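Local coordinates for protein carbohydrate kinase, FGGY (Rhodospirillum rubrum, PDB 3IFR) that probably phosphorylates D-xylulose at the expense of ATP, as a carbohydrate kinase of the FGGY family, at residues 486-489 and 490-494; 301-304 and 305-309; 377-380 and 381-385. All coordinates share one frame; numbering follows the deposited sequence.

Contact 1. Residues 486-489 and 490-494; sequences SALY and ATLHP
Tyr489 and His493, one turn apart on the helix, meet as an offset edge-to-face (T-shaped) aromatic pair. The ring centroids are 5.6 Å apart and the planes stand at 72°, with the edge of the histidine directed at the face of the tyrosine. Both side chains have CG anti to the backbone N (chi1 -178° for Tyr489), and this shared torsion sends the rings out in the same direction, side by side. The nearest side-chain atoms are Tyr489 OH and His493 ND1 at 3.5 Å; the hydroxyl lies at the imidazole edge, near its plane. His493 also meets the ring of His497, which extends the aromatic row toward the C-terminus.

An apolar pair follows the same spacing of four residues. CD1 of Leu488 touches CD1 of Leu492 at 3.6 Å, the two chains running alongside each other. Together they face strands 342-344 and 362-364, where Leu344 receives both leucines and Tyr489 as well.

Polar contacts are made by the backbone and by one hydroxyl. Ala487 O accepts two donors that reach it from opposite faces of its carbonyl plane: Thr491 OG1 at 2.7 Å and Thr491 N at 3.0 Å. The usual helical bonds continue with Ala490 N to Ser486 O at 3.1 Å and Leu492 N to Leu488 O at 2.9 Å. At Pro494 the nitrogen carries no hydrogen to give to the preceding turn, and the helix is kinked there.

The chemistry is that of the amphipathic, surface-lying end of a helix: its leucines and the tyrosine rest on strand and loop residues, while Thr491, on an exposed part of the turn, satisfies its hydroxyl by folding it back onto the helix's own carbonyl.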
# COMPACT_ATOMS: atom_id res chain seq x y z
N SER A 486 -6.66 9.81 -23.08
CA SER A 486 -7.13 11.00 -22.39
C SER A 486 -8.38 11.58 -23.01
O SER A 486 -9.28 11.97 -22.30
CB SER A 486 -6.04 12.07 -22.40
OG SER A 486 -5.20 11.87 -21.29
N ALA A 487 -8.41 11.68 -24.33
CA ALA A 487 -9.54 12.22 -25.03
C ALA A 487 -10.72 11.23 -25.05
O ALA A 487 -11.89 11.66 -25.13
CB ALA A 487 -9.14 12.60 -26.45
N LEU A 488 -10.43 9.94 -24.97
CA LEU A 488 -11.51 8.95 -24.88
C LEU A 488 -12.29 9.22 -23.59
O LEU A 488 -13.49 9.44 -23.61
CB LEU A 488 -10.98 7.52 -24.93
CG LEU A 488 -12.08 6.44 -24.95
CD1 LEU A 488 -13.26 6.78 -25.88
CD2 LEU A 488 -11.46 5.08 -25.32
N TYR A 489 -11.56 9.29 -22.47
CA TYR A 489 -12.16 9.53 -21.17
C TYR A 489 -12.89 10.85 -21.03
O TYR A 489 -13.99 10.91 -20.48
CB TYR A 489 -11.12 9.46 -20.09
CG TYR A 489 -11.70 9.64 -18.74
CD1 TYR A 489 -12.60 8.73 -18.24
CD2 TYR A 489 -11.39 10.76 -17.98
CE1 TYR A 489 -13.16 8.88 -16.99
CE2 TYR A 489 -11.94 10.93 -16.72
CZ TYR A 489 -12.83 9.98 -16.23
OH TYR A 489 -13.40 10.15 -14.99
N ALA A 490 -12.26 11.93 -21.49
CA ALA A 490 -12.94 13.21 -21.47
C ALA A 490 -14.22 13.18 -22.33
O ALA A 490 -15.22 13.78 -22.00
CB ALA A 490 -11.98 14.32 -21.92
N THR A 491 -14.18 12.46 -23.43
CA THR A 491 -15.33 12.41 -24.30
C THR A 491 -16.46 11.58 -23.68
O THR A 491 -17.62 11.95 -23.78
CB THR A 491 -14.96 11.83 -25.68
OG1 THR A 491 -14.04 12.72 -26.34
CG2 THR A 491 -16.20 11.69 -26.55
N LEU A 492 -16.10 10.47 -23.04
CA LEU A 492 -17.07 9.57 -22.43
C LEU A 492 -17.51 10.00 -21.03
O LEU A 492 -18.34 9.34 -20.43
CB LEU A 492 -16.52 8.15 -22.36
CG LEU A 492 -16.38 7.39 -23.68
CD1 LEU A 492 -15.74 6.02 -23.45
CD2 LEU A 492 -17.76 7.22 -24.35
N HIS A 493 -16.95 11.08 -20.50
CA HIS A 493 -17.33 11.52 -19.15
C HIS A 493 -18.83 11.79 -18.93
O HIS A 493 -19.45 11.16 -18.09
CB HIS A 493 -16.50 12.71 -18.67
CG HIS A 493 -16.61 12.95 -17.20
ND1 HIS A 493 -16.01 12.12 -16.27
CD2 HIS A 493 -17.28 13.89 -16.50
CE1 HIS A 493 -16.30 12.56 -15.05
NE2 HIS A 493 -17.07 13.62 -15.16
N PRO A 494 -19.42 12.74 -19.69
CA PRO A 494 -20.84 13.09 -19.57
C PRO A 494 -21.72 11.86 -19.70
O PRO A 494 -22.65 11.66 -18.90
CB PRO A 494 -21.10 13.99 -20.77
CG PRO A 494 -19.79 14.45 -21.23
CD PRO A 494 -18.78 13.43 -20.82

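Contact 2. Residues 301-304 and 305-309; sequences MAAT and GSALN
The start of helix 305-315, reached from edge strand 298-301 through the short loop 302-304, is where Ala303 and Thr304 meet the first helical turn formed by Gly305 to Leu308. Thr304 occupies the N-cap position, but its side chain makes no capping bond; its contribution to the turn comes from the backbone carbonyl. Thr304 O receives Ala307 N at 3.2 Å, and the N-H...O angle of 121° marks this bond as weak. It also receives Leu308 N at 3.3 Å, a straighter bond at 148° but still a weak one. The first bond of ordinary strength is Asn309 N to Gly305 O at 2.9 Å.

Side chains also meet across the turn. The methyl groups of Ala303 and Ala307 touch, CB to CB, at 3.8 Å, and both also pack against Phe347. Ser306 turns its hydroxyl back over the incoming chain: OG sits between its own backbone N and carbonyl carbon (chi1 75°), which places it 3.4 Å from Ala303 CA. From there OG makes a weak hydrogen bond to Gly267 O. The backbones of Thr304 and Ser306 bond to Gly267 too, and that of Gly305 to Gly266, so the helix start is tied to the glycine-rich turn between strands 260-265 and 269-273.

These strands and 298-301 lie in the sheet order 3-2-1-4-5-6, and the helix leaves the third strand. A hairpin extended by a third antiparallel strand and then a helix is the opening of the ribonuclease H-like fold, seen here in the C-terminal domain as in other members of the actin-like ATPase superfamily.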
# COMPACT_ATOMS: atom_id res chain seq x y z
N MSE A 301 -4.43 2.00 -8.45
CA MSE A 301 -5.47 1.82 -9.45
C MSE A 301 -6.24 0.54 -9.25
O MSE A 301 -5.67 -0.56 -9.15
CB MSE A 301 -4.92 1.87 -10.84
CG MSE A 301 -4.52 3.24 -11.29
SE MSE A 301 -2.99 2.85 -12.44
CE MSE A 301 -3.78 1.10 -13.18
N ALA A 302 -7.55 0.69 -9.25
CA ALA A 302 -8.40 -0.40 -8.87
C ALA A 302 -8.21 -1.65 -9.76
O ALA A 302 -8.12 -2.77 -9.25
CB ALA A 302 -9.81 0.05 -8.89
N ALA A 303 -8.12 -1.49 -11.07
CA ALA A 303 -8.08 -2.70 -11.89
C ALA A 303 -6.77 -2.80 -12.62
O ALA A 303 -6.53 -2.04 -13.56
CB ALA A 303 -9.24 -2.73 -12.89
N THR A 304 -5.91 -3.73 -12.20
CA THR A 304 -4.59 -3.92 -12.80
C THR A 304 -4.34 -5.38 -13.17
O THR A 304 -4.67 -5.81 -14.28
CB THR A 304 -3.49 -3.39 -11.87
OG1 THR A 304 -3.41 -1.98 -12.00
CG2 THR A 304 -2.16 -3.96 -12.24
N GLY A 305 -3.75 -6.15 -12.27
CA GLY A 305 -3.62 -7.57 -12.56
C GLY A 305 -5.00 -8.20 -12.59
O GLY A 305 -5.23 -9.17 -13.30
N SER A 306 -5.92 -7.66 -11.79
CA SER A 306 -7.31 -8.12 -11.77
C SER A 306 -7.96 -7.96 -13.16
O SER A 306 -8.68 -8.84 -13.65
CB SER A 306 -8.11 -7.31 -10.74
OG SER A 306 -8.36 -6.02 -11.26
N ALA A 307 -7.70 -6.84 -13.82
CA ALA A 307 -8.28 -6.61 -15.14
C ALA A 307 -7.72 -7.55 -16.20
O ALA A 307 -8.40 -7.90 -17.17
CB ALA A 307 -8.11 -5.16 -15.55
N LEU A 308 -6.47 -7.96 -16.02
CA LEU A 308 -5.85 -8.92 -16.93
C LEU A 308 -6.40 -10.33 -16.68
O LEU A 308 -6.58 -11.10 -17.61
CB LEU A 308 -4.33 -8.91 -16.78
CG LEU A 308 -3.56 -7.88 -17.60
CD1 LEU A 308 -3.70 -6.49 -16.98
CD2 LEU A 308 -2.11 -8.28 -17.70
N ASN A 309 -6.63 -10.66 -15.42
CA ASN A 309 -7.15 -11.97 -15.09
C ASN A 309 -8.56 -12.13 -15.72
O ASN A 309 -8.86 -13.13 -16.35
CB ASN A 309 -7.18 -12.17 -13.58
CG ASN A 309 -5.79 -12.34 -12.99
OD1 ASN A 309 -4.94 -13.02 -13.56
ND2 ASN A 309 -5.55 -11.70 -11.84

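Contact 3. Residues 377-380 and 381-385; sequences RALL and EAVAL
The guanidinium of Arg377 and the carboxylate of Glu381 stand almost perpendicular, their planes 89° apart, and are joined by a salt bridge between residues one helical turn apart. Seen from the arginine, Glu381 OE2 lies at the guanidinium edge, only 16° out of plane, and accepts a hydrogen bond from Arg377 NE, 2.8 Å between NE and OE2. From the glutamate side the approach is different: NE comes from above the carboxylate, 50° out of its plane. The same carboxylate face carries the arginine's aliphatic stem, with Arg377 CG over Glu381 CD at 3.6 Å. An arginine chain extended from CG to NE and a glutamate extended beyond CG make this crossing possible.

Further bonds fix both groups. OE2 is also hydrogen-bonded to Tyr478 OH and Gly337 N, which gives one buried oxygen three partners. Tyr478 OH bonds to Arg377 NH2 as well, while NH1 is held by Ala331 O. So much donation to OE2 would be expected to favour an ionised carboxylate.

Beneath the side chains the helix is regular. Glu381 N bonds to Arg377 O at 2.7 Å, Ala382 N to Ala378 O at 2.8 Å and Val383 N to Leu379 O at 3.0 Å.

This segment of helix 372-397 is enclosed by other helices. Leu379 and Leu380 pack on helix 305-315; Leu380 and Val383 meet helix 414-424, whose Trp416 donates NE1 to Leu380 O; and Glu381 and Leu385 lie against helix 475-496, which supplies Tyr478.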
# COMPACT_ATOMS: atom_id res chain seq x y z
N ARG A 377 -3.27 -6.69 -25.95
CA ARG A 377 -2.30 -5.62 -26.03
C ARG A 377 -2.88 -4.29 -25.60
O ARG A 377 -2.30 -3.56 -24.80
CB ARG A 377 -1.76 -5.49 -27.45
CG ARG A 377 -0.80 -4.31 -27.57
CD ARG A 377 0.24 -4.56 -28.61
NE ARG A 377 1.34 -3.63 -28.42
CZ ARG A 377 2.62 -3.98 -28.28
NH1 ARG A 377 2.98 -5.26 -28.32
NH2 ARG A 377 3.52 -3.03 -28.11
N ALA A 378 -4.07 -4.01 -26.12
CA ALA A 378 -4.75 -2.77 -25.84
C ALA A 378 -4.92 -2.66 -24.34
O ALA A 378 -4.75 -1.58 -23.78
CB ALA A 378 -6.10 -2.73 -26.52
N LEU A 379 -5.25 -3.76 -23.68
CA LEU A 379 -5.42 -3.71 -22.22
C LEU A 379 -4.07 -3.47 -21.57
O LEU A 379 -3.98 -2.67 -20.63
CB LEU A 379 -6.05 -4.98 -21.63
CG LEU A 379 -6.12 -4.84 -20.09
CD1 LEU A 379 -6.81 -3.54 -19.71
CD2 LEU A 379 -6.77 -6.03 -19.34
N LEU A 380 -3.04 -4.17 -22.05
CA LEU A 380 -1.71 -3.99 -21.51
C LEU A 380 -1.29 -2.52 -21.60
O LEU A 380 -0.78 -1.94 -20.64
CB LEU A 380 -0.69 -4.85 -22.25
CG LEU A 380 -0.75 -6.34 -21.97
CD1 LEU A 380 0.52 -7.06 -22.41
CD2 LEU A 380 -1.03 -6.57 -20.52
N GLU A 381 -1.56 -1.92 -22.76
CA GLU A 381 -1.14 -0.58 -23.04
C GLU A 381 -1.96 0.40 -22.23
O GLU A 381 -1.41 1.38 -21.68
CB GLU A 381 -1.29 -0.31 -24.52
CG GLU A 381 -0.29 -1.09 -25.37
CD GLU A 381 -0.45 -0.84 -26.84
OE1 GLU A 381 -1.54 -0.34 -27.23
OE2 GLU A 381 0.53 -1.11 -27.60
N ALA A 382 -3.26 0.14 -22.13
CA ALA A 382 -4.12 0.99 -21.30
C ALA A 382 -3.62 1.03 -19.83
O ALA A 382 -3.54 2.09 -19.22
CB ALA A 382 -5.61 0.58 -21.40
N VAL A 383 -3.28 -0.12 -19.26
CA VAL A 383 -2.83 -0.10 -17.88
C VAL A 383 -1.59 0.75 -17.77
O VAL A 383 -1.49 1.58 -16.87
CB VAL A 383 -2.62 -1.51 -17.29
CG1 VAL A 383 -1.73 -1.49 -16.04
CG2 VAL A 383 -3.94 -2.11 -16.99
N ALA A 384 -0.66 0.56 -18.70
CA ALA A 384 0.57 1.38 -18.76
C ALA A 384 0.22 2.85 -18.79
O ALA A 384 0.78 3.66 -18.06
CB ALA A 384 1.37 1.06 -20.00
N LEU A 385 -0.70 3.18 -19.68
CA LEU A 385 -1.14 4.54 -19.87
C LEU A 385 -1.70 5.19 -18.62
O LEU A 385 -1.49 6.39 -18.38
CB LEU A 385 -2.22 4.56 -20.93
CG LEU A 385 -1.88 5.15 -22.29
CD1 LEU A 385 -0.39 5.34 -22.51
CD2 LEU A 385 -2.52 4.22 -23.31

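How the contacts relate
Along the chain the order is contact 2, contact 3, contact 1, and all three lie on the same side of the chain's centre. Contacts 2 and 3 share the C-terminal FGGY region; their centres are 11 Å apart and helices 305-315 and 372-397 touch, with Leu308 CD2 3.5 Å from Leu380 CD2. Contact 1 stands apart, its centre about 17 Å from that of contact 3 and about 21 Å from that of contact 2. Its link is through helix 475-496, whose earlier residues pack on helix 372-397 while residues 486-494 reach the surface. The last long helix thereby joins the domain's buried helical layer to its periphery.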